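Nodulation fucosyltransferase NodZ (Bradyrhizobium sp., PDB 2HHC) belongs to the NodZ family within the GT-B clan of glycosyltransferases, bacterial enzymes named for their part in nodulation. Local coordinates at residues 164-169 and 271-276; 173-178 and 287-292. All coordinates share one frame; numbering follows the deposited sequence.

Overall arrangement
Both contacts lie in the C-terminal one of the two α/β domains, around parallel strands 170-176 and 279-283, which are neighbours in its sheet. Contact 1 joins the C-terminal parts of the two helices that lead into these strands; contact 2 joins the end of strand 170-176 to the loop that follows strand 279-283. Contact 1 sits about 18 Å (centre to centre) from the middle of the chain and is largely buried and apolar, with exposed R276 at its margin. Contact 2, at about 10 Å, is partly buried and more polar, combining a ring stack with a water bridge. Their segments alternate along the chain, and they touch where L274 and M271 pack against F289.

Contact 1 of 2, residues 164-169 and 271-276; sequences EHFSGH and MYLLAR
F166 and L273 both turn their CG away from their own carbonyl carbon and beside the backbone N (chi1 -79° and -78°), and these torsions aim the phenyl ring and the isobutyl group at one another. The CD2 branch of L273 reaches over one face of the ring, displaced toward its rim. It lies 4.3 Å from the F166 ring centroid, 22° off the normal, a CH-pi contact; its closest ring carbon is CE1 of F166, 4.0 Å from L273 CD2. The far end of the ring continues onto the backbone: F166 CE2 comes within 3.6 Å of L273 O. That oxygen is already engaged as the acceptor for R276 N at 3.0 Å, so the phenyl packs against a carbonyl with its own partner.

The contact lies where the C-terminal parts of two helices meet in a Rossmann-like α/β domain. Helices 152-166 and 258-274 feed the adjacent parallel strands 170-176 and 279-283, and I158 and L161, earlier in the first helix, also pack on L273. F220 of strand 217-223 meets the F166 ring edge-to-face and touches L273 as well, closing the cluster against the sheet.

R276 contributes the base of its side chain, with CB 4.0 Å from F166 CE2, while the bends at chi2 and chi3 lead the rest away from the ring in one of its two conformers; R276 also makes a cation-pi contact with Y162. Past F166 the chain swings toward the next strand through a type II turn, in which H169 N donates to F166 O at 3.0 Å and G168 takes up a positive phi.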
loop_
_atom_site.group_PDB
_atom_site.type_symbol
_atom_site.label_atom_id
_atom_site.label_comp_id
_atom_site.label_asym_id
_atom_site.label_seq_id
_atom_site.Cartn_x
_atom_site.Cartn_y
_atom_site.Cartn_z
ATOM N N GLU A 164 11.285 -16.093 14.367
ATOM C CA GLU A 164 10.737 -17.441 14.429
ATOM C C GLU A 164 10.843 -18.191 13.112
ATOM O O GLU A 164 10.936 -19.409 13.128
ATOM C CB GLU A 164 9.268 -17.391 14.889
ATOM C CG GLU A 164 9.121 -17.077 16.338
ATOM C CD GLU A 164 7.818 -16.417 16.735
ATOM O OE1 GLU A 164 6.937 -16.212 15.845
ATOM O OE2 GLU A 164 7.728 -16.042 17.940
ATOM N N HIS A 165 10.850 -17.500 11.979
ATOM C CA HIS A 165 10.719 -18.152 10.640
ATOM C C HIS A 165 11.735 -17.680 9.596
ATOM O O HIS A 165 12.159 -18.481 8.746
ATOM C CB HIS A 165 9.336 -17.877 10.048
ATOM C CG HIS A 165 8.206 -18.329 10.900
ATOM N ND1 HIS A 165 7.832 -19.663 10.979
ATOM C CD2 HIS A 165 7.352 -17.643 11.689
ATOM C CE1 HIS A 165 6.818 -19.763 11.821
ATOM N NE2 HIS A 165 6.505 -18.554 12.259
ATOM N N PHE A 166 12.079 -16.409 9.608
ATOM C CA PHE A 166 12.910 -15.759 8.595
ATOM C C PHE A 166 14.420 -15.853 8.890
ATOM O O PHE A 166 15.227 -16.123 7.980
ATOM C CB PHE A 166 12.537 -14.298 8.448
ATOM C CG PHE A 166 11.321 -14.037 7.645
ATOM C CD1 PHE A 166 10.078 -14.396 8.105
ATOM C CD2 PHE A 166 11.429 -13.425 6.410
ATOM C CE1 PHE A 166 8.896 -14.117 7.309
ATOM C CE2 PHE A 166 10.335 -13.189 5.667
ATOM C CZ PHE A 166 9.081 -13.535 6.107
ATOM N N SER A 167 14.819 -15.616 10.142
ATOM C CA SER A 167 16.207 -15.642 10.513
ATOM C C SER A 167 16.798 -17.014 10.209
ATOM O O SER A 167 16.231 -18.049 10.526
ATOM C CB SER A 167 16.339 -15.293 12.007
ATOM O OG SER A 167 17.686 -15.382 12.405
ATOM N N GLY A 168 17.963 -17.009 9.580
ATOM C CA GLY A 168 18.660 -18.236 9.276
ATOM C C GLY A 168 18.230 -18.875 7.983
ATOM O O GLY A 168 18.771 -19.893 7.605
ATOM N N HIS A 169 17.249 -18.272 7.306
ATOM C CA HIS A 169 16.608 -18.898 6.149
ATOM C C HIS A 169 16.492 -17.953 4.966
ATOM O O HIS A 169 16.630 -16.755 5.109
ATOM C CB HIS A 169 15.224 -19.415 6.546
ATOM C CG HIS A 169 15.260 -20.628 7.429
ATOM N ND1 HIS A 169 15.434 -20.562 8.794
ATOM C CD2 HIS A 169 15.190 -21.947 7.123
ATOM C CE1 HIS A 169 15.452 -21.788 9.293
ATOM N NE2 HIS A 169 15.293 -22.645 8.301
ATOM N N MET A 271 2.530 -7.406 4.601
ATOM C CA MET A 271 3.149 -6.498 3.600
ATOM C C MET A 271 4.623 -6.256 3.936
ATOM O O MET A 271 5.478 -6.265 3.066
ATOM C CB MET A 271 2.370 -5.181 3.534
ATOM C CG MET A 271 1.036 -5.287 2.932
ATOM S SD MET A 271 0.188 -3.751 3.120
ATOM C CE MET A 271 1.186 -2.752 2.164
ATOM N N TYR A 272 4.890 -5.994 5.223
ATOM C CA TYR A 272 6.239 -5.718 5.661
ATOM C C TYR A 272 7.120 -6.970 5.687
ATOM O O TYR A 272 8.290 -6.910 5.312
ATOM C CB TYR A 272 6.165 -4.987 7.011
ATOM C CG TYR A 272 5.925 -3.498 6.903
ATOM C CD1 TYR A 272 4.709 -2.958 6.540
ATOM C CD2 TYR A 272 6.935 -2.577 7.225
ATOM C CE1 TYR A 272 4.502 -1.631 6.439
ATOM C CE2 TYR A 272 6.710 -1.252 7.145
ATOM C CZ TYR A 272 5.513 -0.739 6.767
ATOM O OH TYR A 272 5.276 0.628 6.685
ATOM N N LEU A 273 6.585 -8.125 6.081
ATOM C CA LEU A 273 7.368 -9.341 6.051
ATOM C C LEU A 273 7.670 -9.781 4.612
ATOM O O LEU A 273 8.733 -10.277 4.336
ATOM C CB LEU A 273 6.687 -10.428 6.831
ATOM C CG LEU A 273 6.799 -10.362 8.366
ATOM C CD1 LEU A 273 5.931 -11.386 8.951
ATOM C CD2 LEU A 273 8.267 -10.514 8.813
ATOM N N LEU A 274 6.753 -9.592 3.687
ATOM C CA LEU A 274 7.039 -9.877 2.290
ATOM C C LEU A 274 8.272 -9.109 1.817
ATOM O O LEU A 274 9.083 -9.636 1.002
ATOM C CB LEU A 274 5.834 -9.590 1.398
ATOM C CG LEU A 274 4.698 -10.589 1.458
ATOM C CD1 LEU A 274 3.430 -10.064 0.859
ATOM C CD2 LEU A 274 5.072 -11.912 0.730
ATOM N N ALA A 275 8.458 -7.887 2.294
ATOM C CA ALA A 275 9.610 -7.077 1.885
ATOM C C ALA A 275 10.960 -7.546 2.433
ATOM O O ALA A 275 12.002 -7.008 2.066
ATOM C CB ALA A 275 9.381 -5.632 2.240
ATOM N N ARG A 276 10.912 -8.541 3.309
ATOM C CA ARG A 276 12.082 -9.186 3.906
ATOM C C ARG A 276 12.483 -10.488 3.224
ATOM O O ARG A 276 13.445 -11.170 3.618
ATOM C CB ARG A 276 11.803 -9.509 5.389
ATOM C CG ARG A 276 11.403 -8.335 6.334
ATOM C CD ARG A 276 12.542 -7.388 6.737
ATOM N NE ARG A 276 13.428 -7.939 7.773
ATOM C CZ ARG A 276 13.184 -7.954 9.090
ATOM N NH1 ARG A 276 12.013 -7.542 9.605
ATOM N NH2 ARG A 276 14.095 -8.471 9.894
#

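Contact 2 of 2, residues 173-178 and 287-292; sequences GVHVRH and SAFTRY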
loop_
_atom_site.group_PDB
_atom_site.type_symbol
_atom_site.label_atom_id
_atom_site.label_comp_id
_atom_site.label_asym_id
_atom_site.label_seq_id
_atom_site.Cartn_x
_atom_site.Cartn_y
_atom_site.Cartn_z
ATOM N N GLY A 173 8.523 -15.431 -0.571
ATOM C CA GLY A 173 7.192 -14.916 -0.236
ATOM C C GLY A 173 6.220 -15.049 -1.389
ATOM O O GLY A 173 6.593 -14.897 -2.588
ATOM N N VAL A 174 4.972 -15.365 -1.080
ATOM C CA VAL A 174 3.955 -15.616 -2.090
ATOM C C VAL A 174 2.700 -14.848 -1.692
ATOM O O VAL A 174 2.144 -15.110 -0.635
ATOM C CB VAL A 174 3.631 -17.094 -2.217
ATOM C CG1 VAL A 174 2.719 -17.317 -3.412
ATOM C CG2 VAL A 174 4.897 -17.939 -2.372
ATOM N N HIS A 175 2.253 -13.909 -2.505
ATOM C CA HIS A 175 0.996 -13.237 -2.264
ATOM C C HIS A 175 -0.004 -13.738 -3.273
ATOM O O HIS A 175 0.207 -13.634 -4.494
ATOM C CB HIS A 175 1.160 -11.707 -2.388
ATOM C CG HIS A 175 -0.130 -10.950 -2.278
ATOM N ND1 HIS A 175 -0.526 -10.040 -3.225
ATOM C CD2 HIS A 175 -1.112 -10.961 -1.339
ATOM C CE1 HIS A 175 -1.698 -9.526 -2.883
ATOM N NE2 HIS A 175 -2.072 -10.065 -1.734
ATOM N N VAL A 176 -1.112 -14.306 -2.788
ATOM C CA VAL A 176 -2.178 -14.751 -3.665
ATOM C C VAL A 176 -3.461 -14.028 -3.288
ATOM O O VAL A 176 -4.052 -14.281 -2.235
ATOM C CB VAL A 176 -2.397 -16.310 -3.572
ATOM C CG1 VAL A 176 -3.507 -16.715 -4.518
ATOM C CG2 VAL A 176 -1.111 -17.051 -3.839
ATOM N N ARG A 177 -3.870 -13.104 -4.127
ATOM C CA ARG A 177 -5.111 -12.399 -3.906
ATOM C C ARG A 177 -6.132 -13.016 -4.826
ATOM O O ARG A 177 -5.887 -13.159 -6.032
ATOM C CB ARG A 177 -4.961 -10.921 -4.185
ATOM C CG ARG A 177 -6.271 -10.091 -4.021
ATOM N N HIS A 178 -7.266 -13.405 -4.259
ATOM C CA HIS A 178 -8.459 -13.656 -5.062
ATOM C C HIS A 178 -9.730 -13.539 -4.237
ATOM O O HIS A 178 -10.213 -12.421 -4.030
ATOM N N SER A 287 -1.265 -5.831 -7.886
ATOM C CA SER A 287 -1.644 -5.526 -6.546
ATOM C C SER A 287 -0.607 -4.626 -5.915
ATOM O O SER A 287 0.550 -4.994 -5.816
ATOM C CB SER A 287 -1.763 -6.796 -5.735
ATOM O OG SER A 287 -2.125 -6.481 -4.394
ATOM N N ALA A 288 -1.057 -3.530 -5.342
ATOM C CA ALA A 288 -0.142 -2.668 -4.579
ATOM C C ALA A 288 0.247 -3.309 -3.247
ATOM O O ALA A 288 1.161 -2.837 -2.525
ATOM C CB ALA A 288 -0.749 -1.331 -4.344
ATOM N N PHE A 289 -0.404 -4.398 -2.808
ATOM C CA PHE A 289 -0.004 -5.125 -1.577
ATOM C C PHE A 289 1.492 -5.486 -1.570
ATOM O O PHE A 289 2.151 -5.364 -0.531
ATOM C CB PHE A 289 -0.920 -6.378 -1.376
ATOM C CG PHE A 289 -0.867 -7.035 -0.019
ATOM C CD1 PHE A 289 -0.048 -8.032 0.256
ATOM C CD2 PHE A 289 -1.828 -6.722 0.928
ATOM C CE1 PHE A 289 -0.013 -8.657 1.493
ATOM C CE2 PHE A 289 -1.851 -7.382 2.166
ATOM C CZ PHE A 289 -0.943 -8.357 2.419
ATOM N N THR A 290 1.995 -5.909 -2.713
ATOM C CA THR A 290 3.373 -6.291 -2.865
ATOM C C THR A 290 4.248 -5.229 -3.474
ATOM O O THR A 290 5.370 -5.505 -3.882
ATOM C CB THR A 290 3.418 -7.520 -3.759
ATOM O OG1 THR A 290 2.564 -7.364 -4.907
ATOM C CG2 THR A 290 2.994 -8.809 -2.923
ATOM N N ARG A 291 3.797 -3.990 -3.548
ATOM C CA ARG A 291 4.659 -2.909 -4.091
ATOM C C ARG A 291 5.867 -2.705 -3.166
ATOM O O ARG A 291 6.963 -2.540 -3.691
ATOM C CB ARG A 291 3.864 -1.604 -4.273
ATOM C CG ARG A 291 4.669 -0.481 -4.850
ATOM C CD ARG A 291 5.354 -0.780 -6.129
ATOM N NE ARG A 291 6.001 0.418 -6.669
ATOM C CZ ARG A 291 6.611 0.524 -7.841
ATOM N NH1 ARG A 291 6.645 -0.528 -8.685
ATOM N NH2 ARG A 291 7.222 1.624 -8.179
ATOM N N TYR A 292 5.684 -2.653 -1.860
ATOM C CA TYR A 292 6.822 -2.462 -0.922
ATOM C C TYR A 292 7.830 -3.585 -1.165
ATOM O O TYR A 292 9.013 -3.322 -1.395
ATOM C CB TYR A 292 6.318 -2.447 0.492
ATOM C CG TYR A 292 7.353 -2.104 1.527
ATOM C CD1 TYR A 292 8.323 -1.186 1.258
ATOM C CD2 TYR A 292 7.338 -2.724 2.749
ATOM C CE1 TYR A 292 9.250 -0.827 2.242
ATOM C CE2 TYR A 292 8.243 -2.381 3.710
ATOM C CZ TYR A 292 9.177 -1.426 3.440
ATOM O OH TYR A 292 10.120 -1.113 4.468
HETATM O O HOH W 1 0.972 -9.481 -5.417
#
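An offset aromatic stack, backed by a water bridge, joins H175 near the C-terminal end of strand 170-176 to the loop between strand 279-283 and helix 291-296. The imidazole and the phenyl of F289 have centroids 4.4 Å apart and planes only 12° from parallel. F289 CD1 sits over one imidazole face toward its rim, 3.5 Å from H175 NE2. Behind the opposite face lies the backbone N of R177. H175 has two conformers; the stack and edge contacts are those of one of them.

With CG anti to the backbone N (chi1 175°), the imidazole of H175 reaches out from the strand to the loop. S287 OG meets it at the edge, near the ring plane, 3.4 Å from H175 CE1. The methyl of T290 fills in beside the root of the side chain, CG2 lying 3.5 Å from H175 CB. In the ring plane, a water 2.7 Å from H175 ND1 is also 2.7 Å from T290 OG1, bridging strand to loop.

In a GT-B fold two Rossmann-like domains face each other, and this loop and the start of helix 291-296 reach across: A288 and R291 touch W20 of helix 15-32, from the N-terminal domain, and R291 NE forms a salt bridge with E141.

The loop has its own scaffold. F289 N donates to S287 OG at 3.1 Å, an ST turn that ties the serine hydroxyl to the residue carrying the stacked ring. T290 occupies the N-cap position of helix 291-296, yet its hydroxyl makes no capping bond; it pairs instead with R282 NE, while R282 NH2 holds S287 O.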